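Local atomic coordinates of GTPase HflX (Sulfolobus solfataricus P2, PDB entry 2QTF), a protein that binds and hydrolyses GTP specifically and associates with the 50S ribosomal subunit, with a possible role in protein synthesis or ribosome biogenesis. Residues I43-L48 / R75-G80. Sequence-based numbering, arbitrary orientation.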
ATOM      1  N   ILE A  43       9.708  18.915  13.812  1.00 22.25           N
ATOM      2  CA  ILE A  43       8.494  19.416  14.405  1.00 24.02           C
ATOM      3  C   ILE A  43       8.850  20.327  15.623  1.00 23.91           C
ATOM      4  O   ILE A  43       9.989  20.346  16.029  1.00 23.27           O
ATOM      5  CB  ILE A  43       7.475  18.282  14.836  1.00 25.22           C
ATOM      6  CG1 ILE A  43       8.061  17.425  15.902  1.00 26.01           C
ATOM      7  CG2 ILE A  43       7.086  17.402  13.526  1.00 22.69           C
ATOM      8  CD1 ILE A  43       6.985  16.449  16.602  1.00 26.61           C
ATOM      9  N   GLN A  44       7.875  21.015  16.182  1.00 23.44           N
ATOM     10  CA  GLN A  44       8.160  21.949  17.277  1.00 28.53           C
ATOM     11  C   GLN A  44       8.445  21.175  18.555  1.00 29.07           C
ATOM     12  O   GLN A  44       7.953  20.041  18.749  1.00 24.59           O
ATOM     13  CB  GLN A  44       6.986  22.950  17.431  1.00 29.31           C
ATOM     14  CG  GLN A  44       6.895  24.052  16.185  1.00 38.00           C
ATOM     15  CD  GLN A  44       8.265  24.582  15.544  1.00 47.82           C
ATOM     16  OE1 GLN A  44       9.189  25.037  16.246  1.00 43.05           O
ATOM     17  NE2 GLN A  44       8.395  24.452  14.180  1.00 50.39           N
ATOM     18  N   TYR A  45       9.339  21.735  19.393  1.00 26.82           N
ATOM     19  CA  TYR A  45       9.793  21.015  20.537  1.00 26.26           C
ATOM     20  C   TYR A  45       8.672  20.706  21.507  1.00 24.85           C
ATOM     21  O   TYR A  45       8.596  19.630  22.066  1.00 24.12           O
ATOM     22  CB  TYR A  45      10.858  21.869  21.181  1.00 25.28           C
ATOM     23  CG  TYR A  45      11.540  21.249  22.388  1.00 26.54           C
ATOM     24  CD1 TYR A  45      12.508  20.257  22.224  1.00 24.99           C
ATOM     25  CD2 TYR A  45      11.270  21.730  23.719  1.00 26.61           C
ATOM     26  CE1 TYR A  45      13.170  19.745  23.286  1.00 28.84           C
ATOM     27  CE2 TYR A  45      11.930  21.166  24.823  1.00 27.73           C
ATOM     28  CZ  TYR A  45      12.926  20.228  24.614  1.00 25.22           C
ATOM     29  OH  TYR A  45      13.683  19.583  25.609  1.00 25.00           O
ATOM     30  N   ASP A  46       7.754  21.632  21.706  1.00 25.15           N
ATOM     31  CA  ASP A  46       6.674  21.370  22.639  1.00 25.94           C
ATOM     32  C   ASP A  46       5.721  20.249  22.105  1.00 25.94           C
ATOM     33  O   ASP A  46       5.280  19.407  22.877  1.00 23.15           O
ATOM     34  CB  ASP A  46       5.828  22.614  22.927  1.00 27.49           C
ATOM     35  CG  ASP A  46       5.338  23.348  21.677  1.00 31.79           C
ATOM     36  OD1 ASP A  46       5.402  22.918  20.501  1.00 33.80           O
ATOM     37  OD2 ASP A  46       4.801  24.459  21.868  1.00 38.79           O
ATOM     38  N   LYS A  47       5.407  20.262  20.815  1.00 23.72           N
ATOM     39  CA  LYS A  47       4.637  19.137  20.266  1.00 26.43           C
ATOM     40  C   LYS A  47       5.375  17.786  20.458  1.00 24.26           C
ATOM     41  O   LYS A  47       4.795  16.726  20.781  1.00 24.89           O
ATOM     42  CB  LYS A  47       4.290  19.465  18.775  1.00 26.05           C
ATOM     43  CG  LYS A  47       3.340  18.480  18.213  1.00 32.24           C
ATOM     44  CD  LYS A  47       2.071  18.255  19.022  1.00 33.08           C
ATOM     45  CE  LYS A  47       1.064  19.415  18.936  1.00 34.96           C
ATOM     46  NZ  LYS A  47      -0.336  19.031  19.573  1.00 34.28           N
ATOM     47  N   LEU A  48       6.667  17.809  20.241  1.00 23.18           N
ATOM     48  CA  LEU A  48       7.463  16.584  20.450  1.00 23.93           C
ATOM     49  C   LEU A  48       7.356  16.084  21.900  1.00 23.51           C
ATOM     50  O   LEU A  48       7.295  14.873  22.166  1.00 20.66           O
ATOM     51  CB  LEU A  48       8.918  16.877  20.074  1.00 23.90           C
ATOM     52  CG  LEU A  48       9.905  15.668  20.049  1.00 25.44           C
ATOM     53  CD1 LEU A  48       9.164  14.568  19.119  1.00 29.07           C
ATOM     54  CD2 LEU A  48      11.153  16.167  19.338  1.00 29.33           C
ATOM     55  N   ARG A  75      14.533  10.614  17.603  1.00 24.11           N
ATOM     56  CA  ARG A  75      14.574   9.272  18.226  1.00 25.90           C
ATOM     57  C   ARG A  75      15.055   9.353  19.654  1.00 26.83           C
ATOM     58  O   ARG A  75      14.607   8.585  20.501  1.00 25.62           O
ATOM     59  CB  ARG A  75      15.544   8.339  17.483  1.00 25.02           C
ATOM     60  CG  ARG A  75      14.997   7.958  16.063  1.00 23.59           C
ATOM     61  CD  ARG A  75      16.113   7.093  15.366  1.00 24.28           C
ATOM     62  NE  ARG A  75      15.618   6.536  14.083  1.00 26.42           N
ATOM     63  CZ  ARG A  75      16.427   5.944  13.197  1.00 27.30           C
ATOM     64  NH1 ARG A  75      17.740   5.900  13.467  1.00 22.28           N
ATOM     65  NH2 ARG A  75      15.898   5.366  12.103  1.00 24.85           N
ATOM     66  N   ARG A  76      16.004  10.265  19.906  1.00 29.08           N
ATOM     67  CA  ARG A  76      16.446  10.484  21.339  1.00 30.48           C
ATOM     68  C   ARG A  76      15.303  10.951  22.226  1.00 29.71           C
ATOM     69  O   ARG A  76      15.009  10.301  23.213  1.00 32.21           O
ATOM     70  CB  ARG A  76      17.625  11.483  21.420  1.00 30.60           C
ATOM     71  CG  ARG A  76      18.073  11.688  22.946  1.00 32.74           C
ATOM     72  CD  ARG A  76      19.060  12.923  23.010  1.00 34.28           C
ATOM     73  NE  ARG A  76      18.402  14.171  22.595  1.00 37.27           N
ATOM     74  CZ  ARG A  76      18.701  14.860  21.508  1.00 35.59           C
ATOM     75  NH1 ARG A  76      19.638  14.462  20.641  1.00 33.24           N
ATOM     76  NH2 ARG A  76      18.044  15.947  21.283  1.00 37.12           N
ATOM     77  N   GLU A  77      14.571  11.974  21.814  1.00 28.28           N
ATOM     78  CA  GLU A  77      13.521  12.508  22.622  1.00 28.08           C
ATOM     79  C   GLU A  77      12.423  11.494  22.862  1.00 31.81           C
ATOM     80  O   GLU A  77      11.827  11.482  23.934  1.00 31.34           O
ATOM     81  CB  GLU A  77      12.867  13.663  21.878  1.00 27.95           C
ATOM     82  CG  GLU A  77      13.752  14.833  21.707  1.00 27.61           C
ATOM     83  CD  GLU A  77      14.434  15.242  23.044  1.00 28.99           C
ATOM     84  OE1 GLU A  77      13.710  15.466  24.073  1.00 29.72           O
ATOM     85  OE2 GLU A  77      15.706  15.226  23.046  1.00 25.68           O
ATOM     86  N   LEU A  78      12.156  10.634  21.857  1.00 31.63           N
ATOM     87  CA  LEU A  78      10.967   9.777  21.877  1.00 33.37           C
ATOM     88  C   LEU A  78      11.225   8.625  22.763  1.00 36.34           C
ATOM     89  O   LEU A  78      10.274   7.926  23.108  1.00 38.30           O
ATOM     90  CB  LEU A  78      10.558   9.308  20.471  1.00 31.56           C
ATOM     91  CG  LEU A  78       9.854  10.431  19.705  1.00 33.72           C
ATOM     92  CD1 LEU A  78       9.341   9.926  18.347  1.00 32.92           C
ATOM     93  CD2 LEU A  78       8.729  11.053  20.490  1.00 31.09           C
ATOM     94  N   LYS A  79      12.497   8.418  23.108  1.00 37.82           N
ATOM     95  CA  LYS A  79      12.907   7.408  24.116  1.00 42.43           C
ATOM     96  C   LYS A  79      12.194   6.077  23.882  1.00 41.64           C
ATOM     97  O   LYS A  79      11.289   5.754  24.615  1.00 42.68           O
ATOM     98  CB  LYS A  79      12.520   7.864  25.514  1.00 43.13           C
ATOM     99  CG  LYS A  79      13.529   8.829  26.134  1.00 48.22           C
ATOM    100  CD  LYS A  79      13.995   8.332  27.546  1.00 56.06           C
ATOM    101  CE  LYS A  79      12.803   8.142  28.505  1.00 59.60           C
ATOM    102  NZ  LYS A  79      12.897   6.943  29.439  1.00 61.75           N
ATOM    103  N   GLY A  80      12.491   5.378  22.810  1.00 40.90           N
ATOM    104  CA  GLY A  80      11.694   4.202  22.613  1.00 41.79           C
ATOM    105  C   GLY A  80      10.684   4.267  21.478  1.00 41.29           C
ATOM    106  O   GLY A  80      10.850   3.466  20.519  1.00 43.69           O
TER
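The carboxylate of Glu77, whose CB and CG lie against Leu48, is gripped by two cations through different oxygens. Arg76 NE donates to Glu77 OE2 at 2.9 Å in a salt bridge, the oxygen lying 22° out of the guanidinium plane, and Arg76 NH2 adds a weak bond to the same oxygen; Glu77 OE1 pairs with Lys52, farther along the helix of Leu48. OE1 also sits obliquely to the Tyr45 ring, 4.4 Å from Tyr45 CE1. Glutamate suits this margin because its methylenes can serve as apolar surface: Leu48 CD2 packs 3.8 Å from Glu77 CG. Leu48 points toward helix 68-78, and its chi1 of -173°, which sets CG anti to the backbone N, carries both methyls to that helix; helices 45-52 and 68-78 pack side by side on one face of the parallel four-stranded sheet of the N-terminal domain. Branched leucine suits this buried position because its second methyl, CD1, can meet another partner, Leu78 CD2, at 3.8 Å, the two side chains crossing at about a right angle; both leucines rest on Leu60 of strand 59-62. Shortening Leu48 to an alanine would remove both methyls and is likely to uncover Leu78 CD2 and the Glu77 methylenes on the side facing helix 45-52.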